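Local coordinates for cytochrome c' (PDB 2J8W), which carries a covalently bound, five-coordinate, high-spin heme c and probably takes part in electron transfer, although its exact function is not known, at residues D7-R12 with H67-K72; D94-A99 with A110-T115. One frame throughout, in Å; residues are numbered along the deposited sequence.

Contact 1 (D7-R12 with H67-K72); sequences DAIEYR and HGTEAK. With HEC (heme c), chain C.
Arg12 and Thr69 approach the same carboxylate oxygen of a heme propionate from different parts of the chain, their side chains crossing at a slant. Arg12 NE donates to HEC O1D at 2.8 Å in a fairly straight bond, with an N-H...O angle of 163°. Arg12 NH2 adds a weak, bent bond to that oxygen. In the conformer described, Thr69 OG1 donates to HEC O1D at 2.7 Å and lies near the guanidinium plane, at its edge. A first torsion of -172° sets OG1 anti to the Thr69 backbone N. There it also accepts from Ala71 N at 3.1 Å, which makes an ST turn. This turn belongs to the loop that meets helix 5-30 at the propionate end of the cytochrome c' heme pocket. Glu70 N donates to the second oxygen, HEC O2D, at 2.8 Å. Ile9 CG1 lies 3.6 Å above one face of the Arg12 guanidinium, offset toward its rim. Across the contact, Ile9 CG2 meets Thr69 CB at 4.0 Å. In one of two His67 conformers, Ile9 crosses its side chain at about a right angle, CD1 3.7 Å from His67 ND1. Arg12 NH1 bonds to Ala58 O and Arg12 NH2 to Thr63 O.

Contact 2 (D94-A99 with A110-T115); sequences DKLDAA and AAVGET
Leu96 and Ala111 join two neighbouring antiparallel helices of the cytochrome c' bundle, 79-102 and 105-126. The axes of 94-99 and 110-115 come within 8.6 Å, at 160° between their directions. The two segments come closest in CA atoms at Leu96 and Ala111, 4.9 Å apart. The small side chain of Ala111 is consistent with so close an approach. Its CB sits against the backbone of the other helix, 3.6 Å from Leu96 CA. Leu96 CG is anti to its backbone N, with a first torsion of -173°. Beyond it, the CD1 branch touches Ala111 CB and Val112 CG2, each at 3.9 Å. The Leu96 and Val112 side chains meet at a slant. Phe23 of helix 5-30 packs on both, and Ile45 and Val48 of helix 38-52 pack on Leu96.

Thr115 turns its hydroxyl back to its own helix. OG1 donates to Ala111 O at 2.8 Å, tilted 34° from the carbonyl plane. Thr115 N reaches the same oxygen from the opposite face, so two donors grip it. OG1 also lies 4.0 Å from Leu96 CB, and Thr115 touches the heme. An alanine here would probably leave Ala111 O without its second donor and open a gap beside Leu96 CB. At the exposed edge, the extended Lys95 and Glu114 side chains cross at about a right angle. Lys95 NZ makes a salt bridge to Glu114 OE1 at 3.1 Å, and the oxygen uses its syn lone pair. Glu114 has two conformers, and in this one OE1 is unusually close to Lys95 CD, so the detail of the bridge is doubtful.

Helix 105-126 continues to the heme-attaching Cys119 and Cys122 and the iron ligand His123. Neighbouring antiparallel helices packed round an apolar interior are characteristic of the four-helix bundle of cytochromes c'.

The two contacts lie on opposite sides of the chain's centre, with centres about 26 Å apart and nearest atoms about 14 Å apart. They share no helix. Contact 1 joins helix 5-30 to a loop, while contact 2 joins helix 79-102 to helix 105-126. Contact 1 is mostly buried, and its polar bonds run mainly through a heme propionate, probably charged. Contact 2 is apolar on its bundle side and ionic at its exposed edge. The charges are also used differently: contact 1 turns an arginine inward to a cofactor, while contact 2 pairs a lysine with a glutamate outside. Both reach the heme, contact 2 through Thr115.

Contact 1 (D7-R12 with H67-K72)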
ATOM      1  N   ASP A   7       3.909 -10.895 -10.095  1.00 17.35           N
ATOM      2  CA  ASP A   7       3.988 -10.307  -8.774  1.00 17.24           C
ATOM      3  C   ASP A   7       4.318  -8.813  -8.821  1.00 16.09           C
ATOM      4  O   ASP A   7       3.789  -8.019  -8.057  1.00 16.15           O
ATOM      5  CB  ASP A   7       4.997 -11.046  -7.902  1.00 18.86           C
ATOM      6  CG  ASP A   7       4.628 -12.481  -7.650  1.00 23.33           C
ATOM      7  OD1 ASP A   7       3.431 -12.825  -7.769  1.00 27.51           O
ATOM      8  OD2 ASP A   7       5.563 -13.261  -7.326  1.00 28.73           O
ATOM      9  N   ALA A   8       5.264  -8.429  -9.673  1.00 15.53           N
ATOM     10  CA  ALA A   8       5.620  -7.012  -9.836  1.00 15.18           C
ATOM     11  C   ALA A   8       4.430  -6.215 -10.334  1.00 14.43           C
ATOM     12  O   ALA A   8       4.152  -5.116  -9.875  1.00 14.29           O
ATOM     13  CB  ALA A   8       6.797  -6.873 -10.762  1.00 16.97           C
ATOM     14  N   ILE A   9       3.708  -6.778 -11.301  1.00 14.58           N
ATOM     15  CA  ILE A   9       2.549  -6.103 -11.833  1.00 14.48           C
ATOM     16  C   ILE A   9       1.484  -5.901 -10.759  1.00 13.90           C
ATOM     17  O   ILE A   9       0.937  -4.805 -10.612  1.00 13.85           O
ATOM     18  CB  ILE A   9       1.973  -6.887 -13.042  1.00 14.73           C
ATOM     19  CG1 ILE A   9       3.008  -6.905 -14.196  1.00 17.14           C
ATOM     20  CG2 ILE A   9       0.674  -6.256 -13.445  1.00 16.14           C
ATOM     21  CD1 ILE A   9       2.736  -7.901 -15.354  1.00 16.77           C
ATOM     22  N   GLU A  10       1.126  -6.965 -10.067  1.00 14.15           N
ATOM     23  CA  GLU A  10       0.073  -6.824  -9.066  1.00 14.38           C
ATOM     24  C   GLU A  10       0.518  -5.852  -7.975  1.00 13.12           C
ATOM     25  O   GLU A  10      -0.291  -5.112  -7.410  1.00 12.77           O
ATOM     26  CB  GLU A  10      -0.263  -8.173  -8.457  1.00 15.89           C
ATOM     27  CG  GLU A  10      -0.976  -9.168  -9.363  1.00 19.65           C
ATOM     28  CD  GLU A  10      -1.389 -10.405  -8.557  1.00 21.26           C
ATOM     29  OE1 GLU A  10      -2.400 -10.318  -7.851  1.00 32.02           O
ATOM     30  OE2 GLU A  10      -0.698 -11.428  -8.547  1.00 28.18           O
ATOM     31  N   TYR A  11       1.809  -5.867  -7.629  1.00 13.18           N
ATOM     32  CA  TYR A  11       2.348  -4.958  -6.597  1.00 12.02           C
ATOM     33  C   TYR A  11       2.217  -3.526  -7.032  1.00 11.74           C
ATOM     34  O   TYR A  11       1.720  -2.689  -6.275  1.00 12.08           O
ATOM     35  CB  TYR A  11       3.809  -5.305  -6.389  1.00 12.92           C
ATOM     36  CG  TYR A  11       4.531  -4.447  -5.375  1.00 12.78           C
ATOM     37  CD1 TYR A  11       4.675  -4.870  -4.056  1.00 12.64           C
ATOM     38  CD2 TYR A  11       5.126  -3.257  -5.745  1.00 12.40           C
ATOM     39  CE1 TYR A  11       5.387  -4.099  -3.111  1.00 12.33           C
ATOM     40  CE2 TYR A  11       5.838  -2.485  -4.818  1.00 12.75           C
ATOM     41  CZ  TYR A  11       5.940  -2.893  -3.520  1.00 11.65           C
ATOM     42  OH  TYR A  11       6.639  -2.117  -2.631  1.00 12.19           O
ATOM     43  N   ARG A  12       2.648  -3.186  -8.250  1.00 11.67           N
ATOM     44  CA  ARG A  12       2.595  -1.783  -8.638  1.00 12.31           C
ATOM     45  C   ARG A  12       1.144  -1.321  -8.781  1.00 12.01           C
ATOM     46  O   ARG A  12       0.801  -0.200  -8.377  1.00 12.35           O
ATOM     47  CB  ARG A  12       3.406  -1.552  -9.915  1.00 12.48           C
ATOM     48  CG  ARG A  12       2.859  -2.146 -11.221  1.00 13.32           C
ATOM     49  CD  ARG A  12       4.002  -2.474 -12.154  1.00 13.97           C
ATOM     50  NE  ARG A  12       3.493  -2.818 -13.494  1.00 14.57           N
ATOM     51  CZ  ARG A  12       4.226  -3.440 -14.409  1.00 14.37           C
ATOM     52  NH1 ARG A  12       5.456  -3.803 -14.109  1.00 15.84           N
ATOM     53  NH2 ARG A  12       3.766  -3.684 -15.639  1.00 16.41           N
ATOM     54  N   HIS A  67      -1.550 -10.044 -16.905  0.50 20.14           N
ATOM     55  CA  HIS A  67      -2.038  -9.698 -15.574  0.50 18.85           C
ATOM     56  C   HIS A  67      -2.760  -8.347 -15.560  0.50 19.25           C
ATOM     57  O   HIS A  67      -2.672  -7.541 -14.627  0.50 18.53           O
ATOM     58  CB  HIS A  67      -0.867  -9.662 -14.588  0.50 19.39           C
ATOM     59  CG  HIS A  67      -0.095 -10.945 -14.530  0.50 18.62           C
ATOM     60  ND1 HIS A  67       0.964 -11.198 -15.369  0.50 15.57           N
ATOM     61  CD2 HIS A  67      -0.172 -12.015 -13.700  0.50 19.16           C
ATOM     62  CE1 HIS A  67       1.507 -12.364 -15.061  0.50 15.02           C
ATOM     63  NE2 HIS A  67       0.816 -12.899 -14.081  0.50 17.87           N
ATOM     64  N   GLY A  68      -3.467  -8.088 -16.635  0.50 17.71           N
ATOM     65  CA  GLY A  68      -4.256  -6.898 -16.733  0.50 18.24           C
ATOM     66  C   GLY A  68      -3.410  -5.665 -16.746  0.50 18.49           C
ATOM     67  O   GLY A  68      -3.902  -4.559 -16.450  0.50 19.13           O
ATOM     68  N   THR A  69      -2.141  -5.840 -17.095  0.50 18.86           N
ATOM     69  CA  THR A  69      -1.309  -4.716 -17.074  1.00 20.55           C
ATOM     70  C   THR A  69      -1.805  -3.680 -18.086  1.00 20.40           C
ATOM     71  O   THR A  69      -2.197  -4.037 -19.209  1.00 21.80           O
ATOM     72  CB  THR A  69       0.199  -4.956 -17.210  1.00 19.27           C
ATOM     73  OG1 THR A  69       0.880  -3.709 -16.967  1.00 19.07           O
ATOM     74  CG2 THR A  69       0.616  -5.459 -18.625  1.00 19.12           C
ATOM     75  N   GLU A  70      -1.813  -2.414 -17.669  1.00 19.64           N
ATOM     76  CA  GLU A  70      -2.043  -1.278 -18.521  1.00 20.22           C
ATOM     77  C   GLU A  70      -0.783  -0.468 -18.782  1.00 19.10           C
ATOM     78  O   GLU A  70      -0.844   0.627 -19.334  1.00 22.11           O
ATOM     79  CB  GLU A  70      -3.131  -0.390 -17.895  1.00 19.31           C
ATOM     80  CG  GLU A  70      -4.469  -1.107 -17.667  1.00 21.34           C
ATOM     81  CD  GLU A  70      -5.476  -0.224 -16.989  1.00 23.25           C
ATOM     82  OE1 GLU A  70      -5.146   0.419 -15.941  1.00 26.43           O
ATOM     83  OE2 GLU A  70      -6.613  -0.180 -17.498  1.00 28.86           O
ATOM     84  N   ALA A  71       0.383  -1.013 -18.432  1.00 19.81           N
ATOM     85  CA  ALA A  71       1.652  -0.337 -18.714  1.00 19.41           C
ATOM     86  C   ALA A  71       1.906  -0.414 -20.253  1.00 20.55           C
ATOM     87  O   ALA A  71       1.952  -1.511 -20.852  1.00 24.17           O
ATOM     88  CB  ALA A  71       2.802  -1.036 -17.978  1.00 20.59           C
ATOM     89  N   LYS A  72       2.149   0.737 -20.872  1.00 21.47           N
ATOM     90  CA  LYS A  72       2.432   0.763 -22.315  1.00 22.01           C
ATOM     91  C   LYS A  72       3.842   0.271 -22.572  1.00 23.51           C
ATOM     92  O   LYS A  72       4.728   0.390 -21.737  1.00 21.37           O
ATOM     93  CB  LYS A  72       2.270   2.169 -22.860  1.00 22.47           C
ATOM     94  CG  LYS A  72       0.830   2.588 -22.976  1.00 23.83           C
ATOM     95  CD  LYS A  72       0.691   4.048 -23.393  1.00 26.97           C
TER
HETATM   96 FE   HEC C1129      -0.455   5.736 -12.121  1.00 14.80          FE
HETATM   97  CHA HEC C1129      -1.707   2.640 -12.919  1.00 14.88           C
HETATM   98  CHB HEC C1129      -3.063   6.260 -10.046  1.00 14.18           C
HETATM   99  CHC HEC C1129       1.170   8.429 -10.724  1.00 15.21           C
HETATM  100  CHD HEC C1129       2.263   5.154 -14.108  1.00 15.48           C
HETATM  101  NA  HEC C1129      -2.048   4.641 -11.575  1.00 14.54           N
HETATM  102  C1A HEC C1129      -2.450   3.403 -12.048  1.00 13.80           C
HETATM  103  C2A HEC C1129      -3.726   3.043 -11.488  1.00 14.33           C
HETATM  104  C3A HEC C1129      -4.107   4.054 -10.687  1.00 13.48           C
HETATM  105  C4A HEC C1129      -3.054   5.053 -10.721  1.00 14.09           C
HETATM  106  CMA HEC C1129      -5.360   4.165  -9.817  1.00 15.56           C
HETATM  107  CAA HEC C1129      -4.490   1.757 -11.784  1.00 15.49           C
HETATM  108  CBA HEC C1129      -4.083   0.637 -10.858  1.00 17.52           C
HETATM  109  CGA HEC C1129      -5.025  -0.578 -11.124  0.50 16.25           C
HETATM  110  O1A HEC C1129      -6.079  -0.474 -11.825  0.50 18.62           O
HETATM  111  O2A HEC C1129      -4.785  -1.741 -10.673  0.50 15.58           O
HETATM  112  NB  HEC C1129      -0.831   7.081 -10.608  1.00 13.68           N
HETATM  113  C1B HEC C1129      -2.047   7.178 -10.010  1.00 13.24           C
HETATM  114  C2B HEC C1129      -2.070   8.391  -9.229  1.00 13.93           C
HETATM  115  C3B HEC C1129      -0.887   8.994  -9.397  1.00 12.97           C
HETATM  116  C4B HEC C1129      -0.081   8.171 -10.268  1.00 13.79           C
HETATM  117  CMB HEC C1129      -3.253   8.918  -8.400  1.00 15.54           C
HETATM  118  CAB HEC C1129      -0.390  10.289  -8.776  1.00 14.54           C
HETATM  119  CBB HEC C1129      -0.624  10.550  -7.393  1.00 14.82           C
HETATM  120  NC  HEC C1129       1.330   6.567 -12.324  1.00 14.22           N
HETATM  121  C1C HEC C1129       1.818   7.712 -11.708  1.00 14.76           C
HETATM  122  C2C HEC C1129       3.088   8.115 -12.260  1.00 15.16           C
HETATM  123  C3C HEC C1129       3.408   7.193 -13.201  1.00 15.47           C
HETATM  124  C4C HEC C1129       2.307   6.237 -13.281  1.00 15.24           C
HETATM  125  CMC HEC C1129       3.894   9.327 -11.792  1.00 16.67           C
HETATM  126  CAC HEC C1129       4.685   7.125 -14.099  1.00 16.66           C
HETATM  127  CBC HEC C1129       5.853   7.752 -13.700  1.00 16.11           C
HETATM  128  ND  HEC C1129       0.175   4.169 -13.293  1.00 15.42           N
HETATM  129  C1D HEC C1129       1.321   4.184 -14.091  1.00 14.85           C
HETATM  130  C2D HEC C1129       1.356   2.983 -14.895  1.00 15.45           C
HETATM  131  C3D HEC C1129       0.175   2.222 -14.527  1.00 16.09           C
HETATM  132  C4D HEC C1129      -0.531   3.001 -13.518  1.00 14.57           C
HETATM  133  CMD HEC C1129       2.414   2.604 -15.911  1.00 17.56           C
HETATM  134  CAD HEC C1129      -0.227   0.862 -15.021  1.00 16.26           C
HETATM  135  CBD HEC C1129       0.328  -0.198 -14.053  1.00 15.37           C
HETATM  136  CGD HEC C1129       0.003  -1.590 -14.578  1.00 15.24           C
HETATM  137  O1D HEC C1129       0.924  -2.440 -14.576  1.00 17.00           O
HETATM  138  O2D HEC C1129      -1.194  -1.870 -14.946  1.00 16.44           O

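Contact 2 (D94-A99 with A110-T115)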
ATOM      1  N   ASP A  94       7.421  15.334  -2.860  1.00 16.69           N
ATOM      2  CA  ASP A  94       8.232  15.968  -1.842  1.00 18.91           C
ATOM      3  C   ASP A  94       7.576  17.270  -1.386  1.00 17.17           C
ATOM      4  O   ASP A  94       7.552  17.589  -0.192  1.00 16.97           O
ATOM      5  CB  ASP A  94       9.631  16.297  -2.387  1.00 20.54           C
ATOM      6  CG  ASP A  94      10.544  15.109  -2.476  1.00 25.95           C
ATOM      7  OD1 ASP A  94      10.241  14.067  -1.876  1.00 32.13           O
ATOM      8  OD2 ASP A  94      11.618  15.265  -3.139  1.00 31.45           O
ATOM      9  N   LYS A  95       7.119  18.063  -2.326  1.00 16.43           N
ATOM     10  CA  LYS A  95       6.413  19.293  -1.981  1.00 16.44           C
ATOM     11  C   LYS A  95       5.120  19.030  -1.232  1.00 15.08           C
ATOM     12  O   LYS A  95       4.773  19.773  -0.317  1.00 14.98           O
ATOM     13  CB  LYS A  95       6.116  20.102  -3.227  1.00 19.21           C
ATOM     14  CG  LYS A  95       7.327  20.629  -3.903  1.00 24.10           C
ATOM     15  CD  LYS A  95       6.884  21.496  -5.070  1.00 29.80           C
ATOM     16  CE  LYS A  95       7.841  22.589  -5.434  1.00 32.92           C
ATOM     17  NZ  LYS A  95       7.114  23.610  -6.235  1.00 35.29           N
ATOM     18  N   LEU A  96       4.400  17.987  -1.613  1.00 13.96           N
ATOM     19  CA  LEU A  96       3.192  17.618  -0.911  1.00 14.30           C
ATOM     20  C   LEU A  96       3.489  17.251   0.513  1.00 13.69           C
ATOM     21  O   LEU A  96       2.805  17.674   1.448  1.00 13.46           O
ATOM     22  CB  LEU A  96       2.475  16.465  -1.617  1.00 14.04           C
ATOM     23  CG  LEU A  96       1.093  16.059  -1.087  1.00 14.05           C
ATOM     24  CD1 LEU A  96       0.044  17.164  -1.311  1.00 16.11           C
ATOM     25  CD2 LEU A  96       0.663  14.728  -1.735  1.00 15.83           C
ATOM     26  N   ASP A  97       4.528  16.451   0.713  1.00 14.61           N
ATOM     27  CA  ASP A  97       4.955  16.017   2.061  1.00 15.91           C
ATOM     28  C   ASP A  97       5.261  17.273   2.915  1.00 15.06           C
ATOM     29  O   ASP A  97       4.804  17.406   4.040  1.00 16.03           O
ATOM     30  CB  ASP A  97       6.185  15.058   1.881  1.00 17.80           C
ATOM     31  CG  ASP A  97       6.723  14.419   3.162  0.50 21.48           C
ATOM     32  OD1 ASP A  97       7.052  15.152   4.067  0.50 26.73           O
ATOM     33  OD2 ASP A  97       6.950  13.190   3.176  0.50 27.14           O
ATOM     34  N   ALA A  98       6.031  18.206   2.363  1.00 15.32           N
ATOM     35  CA  ALA A  98       6.394  19.410   3.084  1.00 15.38           C
ATOM     36  C   ALA A  98       5.137  20.210   3.449  1.00 15.43           C
ATOM     37  O   ALA A  98       5.009  20.750   4.557  1.00 16.46           O
ATOM     38  CB  ALA A  98       7.363  20.245   2.259  1.00 16.96           C
ATOM     39  N   ALA A  99       4.210  20.287   2.512  1.00 15.11           N
ATOM     40  CA  ALA A  99       2.963  21.010   2.727  1.00 15.30           C
ATOM     41  C   ALA A  99       2.142  20.378   3.846  1.00 14.85           C
ATOM     42  O   ALA A  99       1.536  21.075   4.653  1.00 16.15           O
ATOM     43  CB  ALA A  99       2.167  21.097   1.451  1.00 15.95           C
ATOM     44  N   ALA A 110      -1.625  23.795  -3.598  1.00 13.15           N
ATOM     45  CA  ALA A 110      -0.693  23.983  -4.698  1.00 14.23           C
ATOM     46  C   ALA A 110      -0.003  22.637  -5.001  1.00 13.32           C
ATOM     47  O   ALA A 110       0.185  22.242  -6.140  1.00 14.78           O
ATOM     48  CB  ALA A 110       0.339  25.053  -4.391  1.00 15.63           C
ATOM     49  N   ALA A 111       0.391  21.933  -3.950  1.00 13.39           N
ATOM     50  CA  ALA A 111       1.111  20.661  -4.100  1.00 13.03           C
ATOM     51  C   ALA A 111       0.186  19.561  -4.616  1.00 12.92           C
ATOM     52  O   ALA A 111       0.616  18.685  -5.363  1.00 14.06           O
ATOM     53  CB  ALA A 111       1.763  20.264  -2.816  1.00 14.44           C
ATOM     54  N   VAL A 112      -1.097  19.598  -4.253  1.00 13.02           N
ATOM     55  CA  VAL A 112      -2.069  18.666  -4.843  1.00 12.73           C
ATOM     56  C   VAL A 112      -2.137  18.882  -6.352  1.00 13.03           C
ATOM     57  O   VAL A 112      -2.145  17.928  -7.141  1.00 13.67           O
ATOM     58  CB  VAL A 112      -3.445  18.812  -4.195  1.00 12.91           C
ATOM     59  CG1 VAL A 112      -4.559  18.182  -5.050  1.00 14.58           C
ATOM     60  CG2 VAL A 112      -3.440  18.231  -2.802  1.00 14.18           C
ATOM     61  N   GLY A 113      -2.132  20.142  -6.779  1.00 13.19           N
ATOM     62  CA  GLY A 113      -2.170  20.393  -8.216  1.00 13.89           C
ATOM     63  C   GLY A 113      -0.943  19.897  -8.941  1.00 14.34           C
ATOM     64  O   GLY A 113      -1.013  19.265 -10.005  1.00 15.87           O
ATOM     65  N   GLU A 114       0.202  20.176  -8.352  1.00 15.34           N
ATOM     66  CA  GLU A 114       1.471  19.733  -8.973  1.00 16.49           C
ATOM     67  C   GLU A 114       1.527  18.205  -9.015  1.00 14.81           C
ATOM     68  O   GLU A 114       1.952  17.579 -10.004  1.00 16.79           O
ATOM     69  CB  GLU A 114       2.643  20.320  -8.177  0.65 18.22           C
ATOM     70  CG  GLU A 114       3.998  20.197  -8.827  0.65 21.19           C
ATOM     71  CD  GLU A 114       5.061  21.136  -8.233  0.65 23.27           C
ATOM     72  OE1 GLU A 114       4.857  21.699  -7.139  0.65 30.88           O
ATOM     73  OE2 GLU A 114       6.137  21.290  -8.861  0.65 31.77           O
ATOM     74  N   THR A 115       1.140  17.568  -7.916  1.00 14.79           N
ATOM     75  CA  THR A 115       1.193  16.110  -7.846  1.00 14.75           C
ATOM     76  C   THR A 115       0.246  15.489  -8.865  1.00 15.03           C
ATOM     77  O   THR A 115       0.615  14.601  -9.628  1.00 15.92           O
ATOM     78  CB  THR A 115       0.896  15.619  -6.418  1.00 14.50           C
ATOM     79  OG1 THR A 115       1.872  16.138  -5.530  1.00 15.17           O
ATOM     80  CG2 THR A 115       0.956  14.109  -6.333  1.00 15.68           C
TER